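Local coordinates for protein Cas13d (PDB 6IV9) that binds a CRISPR RNA and probably uses it to guide cleavage of target RNA through its two HEPN domains, which also dictate maturation of that CRISPR RNA, at residues A[588-593]-A[642-647]; A[632-637]-A[734-739]; A[649-654]-A[690-695]; A[664-669]-A[681-686]. The protein carries 2 engineered substitutions. One frame throughout, in Å; residues are numbered along the deposited sequence.

Overall arrangement
From the N terminus, 588-593 comes first, and segment 632-637 of contact 2 opens before contact 1 closes at 642-647, so contacts 1 and 2 cross. Contact 3 then opens at 649-654, just after helix 641-647. Contact 4 opens at 664-669 and closes first, at 681-686; contact 3 follows at 690-695 and contact 2 last, at 734-739. Contact 4 thus lies within the loop of contact 3, and both within that of contact 2. They join 581-591 to 641-647, 630-638 to the long helix 713-760, and both 651-660 and 663-673 to 683-696. Contacts 2 and 4 also carry residues that touch the bound RNA.

Contact 1: residues A[588-593]-A[642-647]; sequences LTILGI and QKIREV
Gln642 meets Thr589 through its backbone: the Thr589 methyl CG2 lies 3.5 Å from Gln642 N and also touches the CB of that residue. The hydroxyl of Thr589 is turned elsewhere, with OG1 anti to the carbonyl carbon (chi1 -55°) and bonded to Arg585 O in its own helix. Two residues on, Ile644 lies alongside Ile590, both side chains pointing the same way. The Ile644 branch methyl CG2 does the touching, 4.0 Å from Ile590 CG1 and about as far from Ile590 CD1, while the rest of Ile644 leads off to Met731 and Val735 on helix 713-760.

Arg645 carries most of the polar contact. Its CG stands anti to the backbone N (chi1 177°), and its buried chain passes the last carbonyls of helix 581-591, with CD 3.4 Å from Ile590 O. Beyond it, NE gives a weak, bent bond to Leu591 O at 3.1 Å. Both oxygens lie at the edge of the guanidinium, near its plane. Ile590 O also accepts from Tyr727 OH, and Arg645 NH2 is taken by Ile697 O and Lys695 O. Gly592 fits closely here: its CA is 4.1 Å from Arg645 CG, and a CB would come 3.2 Å from Arg645 NE as well as jam against the preceding carbonyl.

The partial negative charge of these carbonyls probably favours the arginine's positive charge. This is the C-terminal end of a helix, closed by a glycine of positive phi and met by an arginine of helix 641-647.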
# COMPACT_ATOMS: atom_id res chain seq x y z
N LEU A 588 27.29 -7.84 2.87
CA LEU A 588 28.11 -8.98 3.33
C LEU A 588 27.49 -9.60 4.59
O LEU A 588 27.47 -10.78 4.67
CB LEU A 588 29.53 -8.49 3.61
CG LEU A 588 30.47 -8.55 2.41
CD1 LEU A 588 29.90 -7.82 1.22
CD2 LEU A 588 31.84 -8.02 2.77
N THR A 589 27.01 -8.79 5.52
CA THR A 589 26.40 -9.28 6.78
C THR A 589 25.14 -10.10 6.51
O THR A 589 24.97 -11.11 7.13
CB THR A 589 26.09 -8.10 7.71
OG1 THR A 589 27.28 -7.35 7.90
CG2 THR A 589 25.54 -8.53 9.04
N ILE A 590 24.28 -9.66 5.59
CA ILE A 590 23.05 -10.44 5.31
C ILE A 590 23.41 -11.81 4.73
O ILE A 590 22.67 -12.72 4.96
CB ILE A 590 22.00 -9.64 4.50
CG1 ILE A 590 20.58 -10.03 4.90
CG2 ILE A 590 22.20 -9.74 3.01
CD1 ILE A 590 19.53 -9.11 4.37
N LEU A 591 24.43 -11.86 3.89
CA LEU A 591 24.89 -13.13 3.28
C LEU A 591 25.48 -14.04 4.37
O LEU A 591 25.20 -15.22 4.35
CB LEU A 591 25.93 -12.80 2.23
CG LEU A 591 25.46 -12.77 0.78
CD1 LEU A 591 23.96 -12.78 0.61
CD2 LEU A 591 26.12 -11.68 -0.02
N GLY A 592 26.23 -13.46 5.29
CA GLY A 592 26.90 -14.19 6.38
C GLY A 592 28.39 -13.91 6.36
O GLY A 592 29.03 -14.27 5.40
N ILE A 593 28.88 -13.28 7.41
CA ILE A 593 30.30 -12.86 7.53
C ILE A 593 30.70 -12.90 9.00
O ILE A 593 29.83 -12.97 9.86
CB ILE A 593 30.44 -11.44 6.95
CG1 ILE A 593 31.87 -11.13 6.50
CG2 ILE A 593 29.94 -10.40 7.92
CD1 ILE A 593 32.16 -11.52 5.10
N GLN A 642 22.27 -8.71 10.19
CA GLN A 642 22.80 -9.82 11.01
C GLN A 642 21.67 -10.65 11.60
O GLN A 642 21.78 -11.86 11.61
CB GLN A 642 23.70 -9.22 12.07
CG GLN A 642 24.53 -10.27 12.76
CD GLN A 642 24.45 -9.95 14.22
OE1 GLN A 642 23.58 -10.45 14.92
NE2 GLN A 642 25.30 -9.04 14.66
N LYS A 643 20.63 -10.01 12.11
CA LYS A 643 19.50 -10.76 12.71
C LYS A 643 18.77 -11.57 11.64
O LYS A 643 18.44 -12.69 11.90
CB LYS A 643 18.61 -9.82 13.52
CG LYS A 643 19.25 -9.35 14.81
CD LYS A 643 18.39 -8.44 15.61
CE LYS A 643 19.19 -7.61 16.59
NZ LYS A 643 19.98 -8.48 17.48
N ILE A 644 18.58 -11.01 10.46
CA ILE A 644 17.88 -11.73 9.36
C ILE A 644 18.70 -12.98 9.00
O ILE A 644 18.12 -14.03 8.83
CB ILE A 644 17.69 -10.81 8.15
CG1 ILE A 644 16.57 -9.82 8.42
CG2 ILE A 644 17.44 -11.62 6.89
CD1 ILE A 644 15.30 -10.48 8.86
N ARG A 645 20.01 -12.84 8.92
CA ARG A 645 20.86 -14.00 8.57
C ARG A 645 20.69 -15.08 9.63
O ARG A 645 20.70 -16.20 9.27
CB ARG A 645 22.32 -13.61 8.40
CG ARG A 645 23.23 -14.78 8.10
CD ARG A 645 22.88 -15.51 6.82
NE ARG A 645 23.64 -16.72 6.59
CZ ARG A 645 23.26 -17.93 6.98
NH1 ARG A 645 22.13 -18.08 7.63
NH2 ARG A 645 24.00 -18.97 6.72
N GLU A 646 20.60 -14.71 10.91
CA GLU A 646 20.40 -15.71 12.00
C GLU A 646 19.03 -16.38 11.88
O GLU A 646 18.93 -17.56 12.08
CB GLU A 646 20.59 -15.07 13.36
CG GLU A 646 22.02 -14.65 13.60
CD GLU A 646 23.05 -15.75 13.43
OE1 GLU A 646 22.97 -16.75 14.16
OE2 GLU A 646 23.93 -15.60 12.57
N VAL A 647 18.01 -15.59 11.55
CA VAL A 647 16.63 -16.14 11.40
C VAL A 647 16.62 -17.15 10.26
O VAL A 647 15.92 -18.12 10.37
CB VAL A 647 15.57 -15.06 11.19
CG1 VAL A 647 14.25 -15.68 10.82
CG2 VAL A 647 15.43 -14.20 12.42

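Contact 2: residues A[632-637]-A[734-739]; sequences FVYLIK and LVKNLV. With nucleotides of chain B.
Tyr634 and Lys736 meet in a buried helix-helix crossing whose far side forms part of the CRISPR RNA binding surface. The two short helical segments come within 10.2 Å of each other, axis to axis, at 54°. Tyr634 has CG anti to the backbone N (chi1 -173°), and its ring reaches to helix 713-760. There its side chain crosses that of Lys736 at about a right angle, with OH 3.3 Å from Lys736 CA, and meets Val739 tip to tip, OH lying 3.5 Å from Val739 CB. Val735 CG1 approaches the edge of the ring, 4.0 Å from Tyr634 CE1. Its other methyl, CG2, is packed tightly on Leu635 CD2 at 3.5 Å.

Past the tyrosine, the Lys736 chain bends at chi3 (75°) and leads away from helix 630-638 to the RNA. Its NZ bridges two backbone phosphates of chain B, bonding OP1 of G36 at 2.6 Å and OP2 of A37 at 2.7 Å, and makes a salt bridge with a further phosphate. Asn737 ND2 bonds that same A37 OP2 at 3.2 Å, so two donors grip one phosphate oxygen. An alanine in place of Lys736 would probably leave the G36 and A37 phosphates without the charge that bridges them, and lose the packing of CG against Tyr634.

Around the crossing, Tyr638 and Tyr732 make edge-to-face contacts with the Tyr634 ring. Leu635 also rests on Ile590 of helix 581-591, Val735 on Ile644 of helix 641-647, and Leu738 on Ile851 of helix 848-861.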
# COMPACT_ATOMS: atom_id res chain seq x y z
N PHE A 632 16.29 -6.71 -0.79
CA PHE A 632 17.36 -6.44 0.20
C PHE A 632 17.08 -5.09 0.87
O PHE A 632 17.15 -4.99 2.05
CB PHE A 632 18.70 -6.38 -0.51
CG PHE A 632 19.83 -5.83 0.32
CD1 PHE A 632 20.38 -6.58 1.34
CD2 PHE A 632 20.34 -4.57 0.09
CE1 PHE A 632 21.41 -6.08 2.10
CE2 PHE A 632 21.37 -4.07 0.86
CZ PHE A 632 21.91 -4.83 1.86
N VAL A 633 16.71 -4.09 0.07
CA VAL A 633 16.45 -2.74 0.64
C VAL A 633 15.30 -2.83 1.64
O VAL A 633 15.38 -2.23 2.68
CB VAL A 633 16.18 -1.72 -0.47
CG1 VAL A 633 15.67 -0.42 0.09
CG2 VAL A 633 17.42 -1.51 -1.32
N TYR A 634 14.27 -3.59 1.30
CA TYR A 634 13.11 -3.75 2.21
C TYR A 634 13.58 -4.37 3.53
O TYR A 634 13.19 -3.91 4.55
CB TYR A 634 12.05 -4.63 1.54
CG TYR A 634 10.76 -4.72 2.30
CD1 TYR A 634 10.62 -5.60 3.35
CD2 TYR A 634 9.69 -3.90 2.00
CE1 TYR A 634 9.44 -5.69 4.07
CE2 TYR A 634 8.51 -3.97 2.71
CZ TYR A 634 8.39 -4.86 3.76
OH TYR A 634 7.25 -4.94 4.49
N LEU A 635 14.42 -5.39 3.46
CA LEU A 635 14.91 -6.08 4.67
C LEU A 635 15.75 -5.13 5.53
O LEU A 635 15.60 -5.15 6.70
CB LEU A 635 15.71 -7.31 4.25
CG LEU A 635 14.87 -8.46 3.73
CD1 LEU A 635 15.73 -9.46 2.98
CD2 LEU A 635 14.15 -9.14 4.87
N ILE A 636 16.63 -4.37 4.92
CA ILE A 636 17.47 -3.43 5.69
C ILE A 636 16.60 -2.34 6.32
O ILE A 636 16.86 -1.97 7.42
CB ILE A 636 18.58 -2.84 4.82
CG1 ILE A 636 19.50 -3.94 4.30
CG2 ILE A 636 19.34 -1.79 5.59
CD1 ILE A 636 20.08 -4.79 5.38
N LYS A 637 15.61 -1.86 5.59
CA LYS A 637 14.72 -0.79 6.05
C LYS A 637 13.94 -1.22 7.30
O LYS A 637 13.87 -0.45 8.24
CB LYS A 637 13.73 -0.60 4.90
CG LYS A 637 12.79 0.58 4.96
CD LYS A 637 12.18 0.85 3.60
CE LYS A 637 10.91 0.08 3.34
NZ LYS A 637 10.08 0.70 2.28
N LEU A 734 9.02 -13.22 4.52
CA LEU A 734 8.74 -13.33 5.96
C LEU A 734 8.58 -11.95 6.61
O LEU A 734 7.58 -11.74 7.25
CB LEU A 734 9.91 -14.08 6.61
CG LEU A 734 9.91 -14.07 8.13
CD1 LEU A 734 8.73 -14.84 8.67
CD2 LEU A 734 11.21 -14.62 8.66
N VAL A 735 9.54 -11.06 6.41
CA VAL A 735 9.47 -9.71 7.04
C VAL A 735 8.27 -8.92 6.49
O VAL A 735 7.52 -8.39 7.27
CB VAL A 735 10.80 -8.95 6.87
CG1 VAL A 735 10.73 -7.54 7.41
CG2 VAL A 735 11.95 -9.71 7.48
N LYS A 736 8.08 -8.94 5.17
CA LYS A 736 6.96 -8.18 4.57
C LYS A 736 5.64 -8.68 5.13
O LYS A 736 4.83 -7.87 5.48
CB LYS A 736 6.96 -8.36 3.05
CG LYS A 736 5.79 -7.70 2.34
CD LYS A 736 5.53 -8.28 1.00
CE LYS A 736 4.86 -9.62 1.05
NZ LYS A 736 4.37 -10.05 -0.27
N ASN A 737 5.47 -9.99 5.25
CA ASN A 737 4.19 -10.53 5.78
C ASN A 737 3.97 -10.07 7.22
O ASN A 737 2.85 -9.77 7.55
CB ASN A 737 4.05 -12.02 5.55
CG ASN A 737 3.42 -12.27 4.20
OD1 ASN A 737 2.22 -12.11 4.06
ND2 ASN A 737 4.22 -12.62 3.22
N LEU A 738 5.01 -10.06 8.04
CA LEU A 738 4.90 -9.61 9.45
C LEU A 738 4.60 -8.11 9.54
O LEU A 738 3.83 -7.71 10.37
CB LEU A 738 6.16 -10.02 10.19
CG LEU A 738 6.30 -11.53 10.39
CD1 LEU A 738 7.63 -11.88 11.01
CD2 LEU A 738 5.15 -12.06 11.22
N VAL A 739 5.24 -7.31 8.69
CA VAL A 739 4.97 -5.85 8.68
C VAL A 739 3.49 -5.65 8.29
O VAL A 739 2.84 -4.84 8.89
CB VAL A 739 5.90 -5.12 7.70
CG1 VAL A 739 5.46 -3.70 7.44
CG2 VAL A 739 7.34 -5.17 8.16
P A B 37 2.19 -13.47 -0.09
OP1 A B 37 2.53 -14.66 0.67
OP2 A B 37 2.93 -12.21 0.31
O5' A B 37 2.47 -13.76 -1.63
C5' A B 37 3.85 -13.84 -2.06
C4' A B 37 4.06 -13.30 -3.45
O4' A B 37 3.25 -14.07 -4.37
C3' A B 37 3.68 -11.83 -3.63
O3' A B 37 4.61 -11.23 -4.53
C2' A B 37 2.29 -11.90 -4.26
O2' A B 37 1.96 -10.80 -5.09
C1' A B 37 2.37 -13.20 -5.08
N9 A B 37 1.08 -13.87 -5.14
C8 A B 37 0.48 -14.61 -4.15
N7 A B 37 -0.67 -15.12 -4.51
C5 A B 37 -0.86 -14.64 -5.80
C6 A B 37 -1.90 -14.81 -6.72
N6 A B 37 -3.00 -15.51 -6.46
N1 A B 37 -1.78 -14.21 -7.93
C2 A B 37 -0.66 -13.52 -8.19
N3 A B 37 0.38 -13.28 -7.40
C4 A B 37 0.23 -13.90 -6.21
P G B 36 1.56 -8.42 -2.09
OP1 G B 36 2.75 -8.19 -1.22
OP2 G B 36 1.77 -8.57 -3.57
O5' G B 36 0.72 -9.71 -1.75
C5' G B 36 0.37 -9.97 -0.38
C4' G B 36 -0.59 -11.13 -0.31
O4' G B 36 -1.79 -10.81 -1.03
C3' G B 36 -0.08 -12.43 -0.93
O3' G B 36 0.63 -13.24 -0.00
C2' G B 36 -1.34 -13.11 -1.39
O2' G B 36 -2.00 -13.76 -0.31
C1' G B 36 -2.24 -11.93 -1.73
N9 G B 36 -2.22 -11.64 -3.14
C8 G B 36 -1.24 -11.00 -3.86
N7 G B 36 -1.50 -10.93 -5.13
C5 G B 36 -2.70 -11.60 -5.27
C6 G B 36 -3.49 -11.84 -6.41
O6 G B 36 -3.26 -11.51 -7.58
N1 G B 36 -4.65 -12.52 -6.10
C2 G B 36 -5.01 -12.92 -4.84
N2 G B 36 -6.17 -13.56 -4.73
N3 G B 36 -4.29 -12.71 -3.76
C4 G B 36 -3.15 -12.04 -4.05

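Contact 3: residues A[649-654]-A[690-695]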
# COMPACT_ATOMS: atom_id res chain seq x y z
N LYS A 649 18.63 -19.36 9.61
CA LYS A 649 19.18 -20.67 10.05
C LYS A 649 18.06 -21.56 10.57
O LYS A 649 18.29 -22.73 10.77
CB LYS A 649 20.26 -20.46 11.11
CG LYS A 649 21.55 -19.90 10.56
CD LYS A 649 22.50 -19.50 11.62
CE LYS A 649 23.66 -18.73 11.05
NZ LYS A 649 24.65 -18.39 12.09
N ASN A 650 16.88 -20.99 10.73
CA ASN A 650 15.74 -21.75 11.26
C ASN A 650 15.00 -22.43 10.11
O ASN A 650 14.20 -21.79 9.48
CB ASN A 650 14.83 -20.81 12.03
CG ASN A 650 13.81 -21.58 12.82
OD1 ASN A 650 13.27 -22.56 12.33
ND2 ASN A 650 13.58 -21.16 14.04
N GLU A 651 15.25 -23.71 9.93
CA GLU A 651 14.63 -24.46 8.80
C GLU A 651 13.10 -24.46 8.90
O GLU A 651 12.47 -24.48 7.88
CB GLU A 651 15.27 -25.83 8.64
CG GLU A 651 16.68 -25.71 8.10
CD GLU A 651 17.44 -27.02 8.07
OE1 GLU A 651 17.59 -27.57 7.00
OE2 GLU A 651 17.85 -27.47 9.13
N LYS A 652 12.55 -24.48 10.10
CA LYS A 652 11.08 -24.51 10.21
C LYS A 652 10.47 -23.23 9.64
O LYS A 652 9.47 -23.32 8.96
CB LYS A 652 10.66 -24.68 11.67
CG LYS A 652 10.76 -26.10 12.17
CD LYS A 652 10.08 -26.29 13.49
CE LYS A 652 10.77 -25.56 14.60
NZ LYS A 652 10.33 -26.06 15.92
N VAL A 653 11.05 -22.09 9.99
CA VAL A 653 10.55 -20.79 9.45
C VAL A 653 10.76 -20.75 7.94
O VAL A 653 9.84 -20.44 7.24
CB VAL A 653 11.32 -19.64 10.11
CG1 VAL A 653 10.97 -18.32 9.47
CG2 VAL A 653 11.09 -19.59 11.60
N VAL A 654 11.95 -21.08 7.46
CA VAL A 654 12.23 -21.05 6.00
C VAL A 654 11.33 -22.06 5.28
O VAL A 654 10.81 -21.73 4.27
CB VAL A 654 13.72 -21.30 5.73
CG1 VAL A 654 13.99 -21.53 4.27
CG2 VAL A 654 14.55 -20.16 6.28
N LEU A 690 16.43 -26.62 -0.56
CA LEU A 690 16.53 -25.15 -0.68
C LEU A 690 16.68 -24.56 0.73
O LEU A 690 17.45 -23.65 0.89
CB LEU A 690 15.31 -24.62 -1.42
CG LEU A 690 15.22 -25.06 -2.88
CD1 LEU A 690 13.89 -24.69 -3.49
CD2 LEU A 690 16.36 -24.49 -3.67
N ALA A 691 15.96 -25.10 1.70
CA ALA A 691 16.04 -24.59 3.09
C ALA A 691 17.45 -24.81 3.65
O ALA A 691 17.94 -23.96 4.34
CB ALA A 691 14.99 -25.22 3.95
N ARG A 692 18.05 -25.96 3.35
CA ARG A 692 19.42 -26.26 3.81
C ARG A 692 20.41 -25.29 3.16
O ARG A 692 21.31 -24.86 3.82
CB ARG A 692 19.79 -27.69 3.45
CG ARG A 692 19.23 -28.70 4.43
CD ARG A 692 20.00 -30.00 4.36
NE ARG A 692 19.60 -30.78 3.21
CZ ARG A 692 18.44 -31.40 3.08
NH1 ARG A 692 18.12 -31.90 1.91
NH2 ARG A 692 17.63 -31.53 4.10
N MET A 693 20.21 -24.98 1.88
CA MET A 693 21.11 -24.04 1.18
C MET A 693 21.05 -22.68 1.85
O MET A 693 22.07 -22.07 2.03
CB MET A 693 20.67 -23.86 -0.26
CG MET A 693 20.96 -25.03 -1.11
SD MET A 693 20.93 -24.53 -2.82
CE MET A 693 20.40 -22.84 -2.67
N ILE A 694 19.84 -22.23 2.16
CA ILE A 694 19.61 -20.92 2.82
C ILE A 694 20.25 -20.94 4.21
O ILE A 694 20.93 -20.00 4.57
CB ILE A 694 18.11 -20.62 2.86
CG1 ILE A 694 17.62 -20.25 1.46
CG2 ILE A 694 17.79 -19.54 3.86
CD1 ILE A 694 16.15 -20.34 1.31
N LYS A 695 20.11 -22.04 4.92
CA LYS A 695 20.70 -22.16 6.27
C LYS A 695 22.22 -22.03 6.20
O LYS A 695 22.79 -21.53 7.14
CB LYS A 695 20.31 -23.51 6.87
CG LYS A 695 20.90 -23.80 8.24
CD LYS A 695 20.87 -25.26 8.59
CE LYS A 695 20.33 -25.53 9.98
NZ LYS A 695 20.93 -24.68 11.02
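Lys649 and Lys695 bring the two backbones together, their CA atoms 4.3 Å apart, and the chains then part slightly to 5.9 Å between the CA atoms of Glu651 and Ala691. Helix 651-660 starts here, and Asn650 is its N-cap: OD1 accepts from Val653 N, which sits above the carbonyl plane, and weakly from Lys652 N.

On the polar side, Glu651, with CG anti to the carbonyl carbon (chi1 -71°) and its chain extended beyond CG, crosses the Lys695 chain at about a right angle. Its carboxylate lies against carbon, OE2 being 3.3 Å from Lys695 CE and OE1 3.3 Å from Arg692 CG. The ammonium itself turns to the backbone, where Lys695 NZ gives a weak bond to Lys649 O at 3.3 Å. On the buried side, Val654 CG1 touches both Ala691 CB, 3.8 Å away, and Ile694 CD1.

An alanine at Glu651 would probably strip the Lys695 and Arg692 chains of their carboxylate neighbour and open a gap beside their methylene groups.

Glu651 OE2 stays 4.6 Å from Lys695 NZ, beyond a salt bridge, so the opposite charges probably attract only diffusely, and apolar packing with one weak bond makes up the rest of the join.

Contact 4: residues A[664-669]-A[681-686]; sequences TQIERY and SSLEAK. With nucleotides of chain B.
Glu667 and Lys686 cross obliquely, and the ammonium, placed by a bend at chi4 (119°), meets the carboxylate from above its plane: NZ is 3.1 Å from Glu667 OE1, 48° out of that plane, in a salt bridge. The same NZ bonds Ser681 O at 3.2 Å and also Met679 O, so the lysine ties the approach to its own helix to helix 663-673. Leu683 stands at about a right angle to Glu667, its CD2 4.0 Å from Glu667 CG. Beneath the charges, Ile666 CG2 lies 4.2 Å from Lys686 CB. Ser682 N-caps helix 683-696, with OG accepting from Ala685 N.

The RNA side of helix 663-673 is organised by Gln665. Its NE2 sits 3.2 Å above the centre of the Tyr669 ring, and its OE1 takes a straight bond from Arg668 NH2 (169°), lying in the guanidinium plane. This probably helps hold the ring; Tyr669 OH lies 2.7 Å from O2' of U38 of chain B, hydrogen-bonded at the ring edge, and Gln665 OE1 touches the U39 sugar.

These are consecutive helices packed across a short loop, the first also touching two RNA riboses, with one firm bond, to the U38 hydroxyl.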
# COMPACT_ATOMS: atom_id res chain seq x y z
N THR A 664 5.33 -25.18 -9.05
CA THR A 664 6.06 -24.90 -10.31
C THR A 664 7.26 -23.98 -10.02
O THR A 664 8.28 -24.18 -10.61
CB THR A 664 5.14 -24.32 -11.39
OG1 THR A 664 4.65 -23.09 -10.88
CG2 THR A 664 3.98 -25.22 -11.71
N GLN A 665 7.09 -22.98 -9.17
CA GLN A 665 8.20 -22.08 -8.81
C GLN A 665 9.29 -22.82 -8.02
O GLN A 665 10.44 -22.57 -8.26
CB GLN A 665 7.68 -20.81 -8.14
CG GLN A 665 8.72 -19.71 -8.07
CD GLN A 665 9.54 -19.52 -9.33
OE1 GLN A 665 9.00 -19.38 -10.42
NE2 GLN A 665 10.85 -19.49 -9.18
N ILE A 666 8.91 -23.71 -7.11
CA ILE A 666 9.92 -24.47 -6.33
C ILE A 666 10.78 -25.29 -7.30
O ILE A 666 11.97 -25.33 -7.13
CB ILE A 666 9.23 -25.35 -5.27
CG1 ILE A 666 8.62 -24.51 -4.16
CG2 ILE A 666 10.19 -26.40 -4.73
CD1 ILE A 666 9.60 -23.63 -3.46
N GLU A 667 10.17 -25.88 -8.31
CA GLU A 667 10.93 -26.67 -9.31
C GLU A 667 11.91 -25.75 -10.05
O GLU A 667 13.01 -26.17 -10.30
CB GLU A 667 9.97 -27.38 -10.26
CG GLU A 667 9.09 -28.41 -9.58
CD GLU A 667 9.46 -29.85 -9.86
OE1 GLU A 667 10.61 -30.11 -10.21
OE2 GLU A 667 8.61 -30.70 -9.71
N ARG A 668 11.48 -24.54 -10.40
CA ARG A 668 12.39 -23.59 -11.09
C ARG A 668 13.55 -23.20 -10.17
O ARG A 668 14.66 -23.20 -10.61
CB ARG A 668 11.63 -22.32 -11.47
CG ARG A 668 10.69 -22.48 -12.65
CD ARG A 668 10.13 -21.12 -12.99
NE ARG A 668 9.13 -21.21 -14.03
CZ ARG A 668 7.84 -21.28 -13.79
NH1 ARG A 668 7.05 -21.92 -14.62
NH2 ARG A 668 7.34 -20.71 -12.71
N TYR A 669 13.26 -22.88 -8.92
CA TYR A 669 14.32 -22.50 -7.96
C TYR A 669 15.28 -23.68 -7.75
O TYR A 669 16.46 -23.49 -7.71
CB TYR A 669 13.72 -22.16 -6.61
CG TYR A 669 13.12 -20.79 -6.50
CD1 TYR A 669 13.83 -19.67 -6.87
CD2 TYR A 669 11.85 -20.61 -5.98
CE1 TYR A 669 13.28 -18.41 -6.77
CE2 TYR A 669 11.29 -19.36 -5.86
CZ TYR A 669 12.01 -18.25 -6.25
OH TYR A 669 11.47 -17.03 -6.13
N SER A 681 13.34 -36.31 -7.12
CA SER A 681 12.99 -36.19 -5.68
C SER A 681 11.62 -35.52 -5.52
O SER A 681 11.13 -34.93 -6.45
CB SER A 681 14.05 -35.47 -4.90
OG SER A 681 14.19 -34.14 -5.33
N SER A 682 11.03 -35.66 -4.34
CA SER A 682 9.70 -35.09 -4.05
C SER A 682 9.80 -33.58 -3.88
O SER A 682 10.87 -33.09 -3.60
CB SER A 682 9.16 -35.69 -2.81
OG SER A 682 9.91 -35.29 -1.70
N LEU A 683 8.66 -32.90 -3.97
CA LEU A 683 8.61 -31.43 -3.77
C LEU A 683 9.04 -31.12 -2.35
O LEU A 683 9.74 -30.15 -2.16
CB LEU A 683 7.20 -30.93 -4.07
CG LEU A 683 6.90 -30.72 -5.55
CD1 LEU A 683 5.41 -30.67 -5.80
CD2 LEU A 683 7.56 -29.46 -6.07
N GLU A 684 8.64 -31.93 -1.38
CA GLU A 684 9.06 -31.68 0.02
C GLU A 684 10.58 -31.80 0.12
O GLU A 684 11.16 -31.06 0.86
CB GLU A 684 8.32 -32.59 1.00
CG GLU A 684 8.56 -32.24 2.47
CD GLU A 684 7.97 -30.94 3.03
OE1 GLU A 684 7.40 -30.13 2.27
OE2 GLU A 684 8.09 -30.74 4.24
N ALA A 685 11.17 -32.78 -0.57
CA ALA A 685 12.63 -32.94 -0.57
C ALA A 685 13.29 -31.71 -1.21
O ALA A 685 14.27 -31.26 -0.70
CB ALA A 685 13.01 -34.20 -1.29
N LYS A 686 12.73 -31.23 -2.31
CA LYS A 686 13.28 -30.04 -3.00
C LYS A 686 13.18 -28.82 -2.07
O LYS A 686 14.15 -28.11 -1.96
CB LYS A 686 12.53 -29.83 -4.31
CG LYS A 686 12.71 -30.94 -5.33
CD LYS A 686 12.09 -30.64 -6.64
CE LYS A 686 12.58 -31.58 -7.71
NZ LYS A 686 11.49 -32.37 -8.28
P U B 39 9.84 -13.57 -7.93
OP1 U B 39 11.27 -13.42 -7.91
OP2 U B 39 9.02 -12.33 -7.90
O5' U B 39 9.23 -14.46 -9.08
C5' U B 39 9.94 -15.62 -9.55
C4' U B 39 9.12 -16.30 -10.63
O4' U B 39 7.78 -16.59 -10.13
C3' U B 39 8.84 -15.47 -11.86
O3' U B 39 10.00 -15.39 -12.66
C2' U B 39 7.63 -16.20 -12.45
O2' U B 39 7.83 -17.46 -13.06
C1' U B 39 6.84 -16.47 -11.18
N1 U B 39 5.90 -15.40 -10.84
C2 U B 39 4.74 -15.29 -11.59
O2 U B 39 4.50 -16.01 -12.54
N3 U B 39 3.89 -14.28 -11.19
C4 U B 39 4.08 -13.40 -10.14
O4 U B 39 3.22 -12.55 -9.90
C5 U B 39 5.29 -13.58 -9.42
C6 U B 39 6.14 -14.55 -9.78
P U B 38 6.02 -10.73 -4.02
OP1 U B 38 5.94 -10.34 -2.65
OP2 U B 38 6.51 -9.85 -5.05
O5' U B 38 6.92 -12.04 -4.00
C5' U B 38 7.33 -12.59 -5.20
C4' U B 38 7.83 -14.00 -4.96
O4' U B 38 6.77 -14.76 -4.33
C3' U B 38 8.10 -14.72 -6.26
O3' U B 38 9.46 -14.44 -6.62
C2' U B 38 7.86 -16.18 -5.91
O2' U B 38 8.94 -16.75 -5.21
C1' U B 38 6.72 -16.06 -4.90
N1 U B 38 5.40 -16.27 -5.49
C2 U B 38 4.44 -16.83 -4.67
O2 U B 38 4.67 -17.15 -3.50
N3 U B 38 3.19 -16.99 -5.25
C4 U B 38 2.82 -16.62 -6.54
O4 U B 38 1.66 -16.81 -6.93
C5 U B 38 3.87 -16.00 -7.31
C6 U B 38 5.09 -15.85 -6.77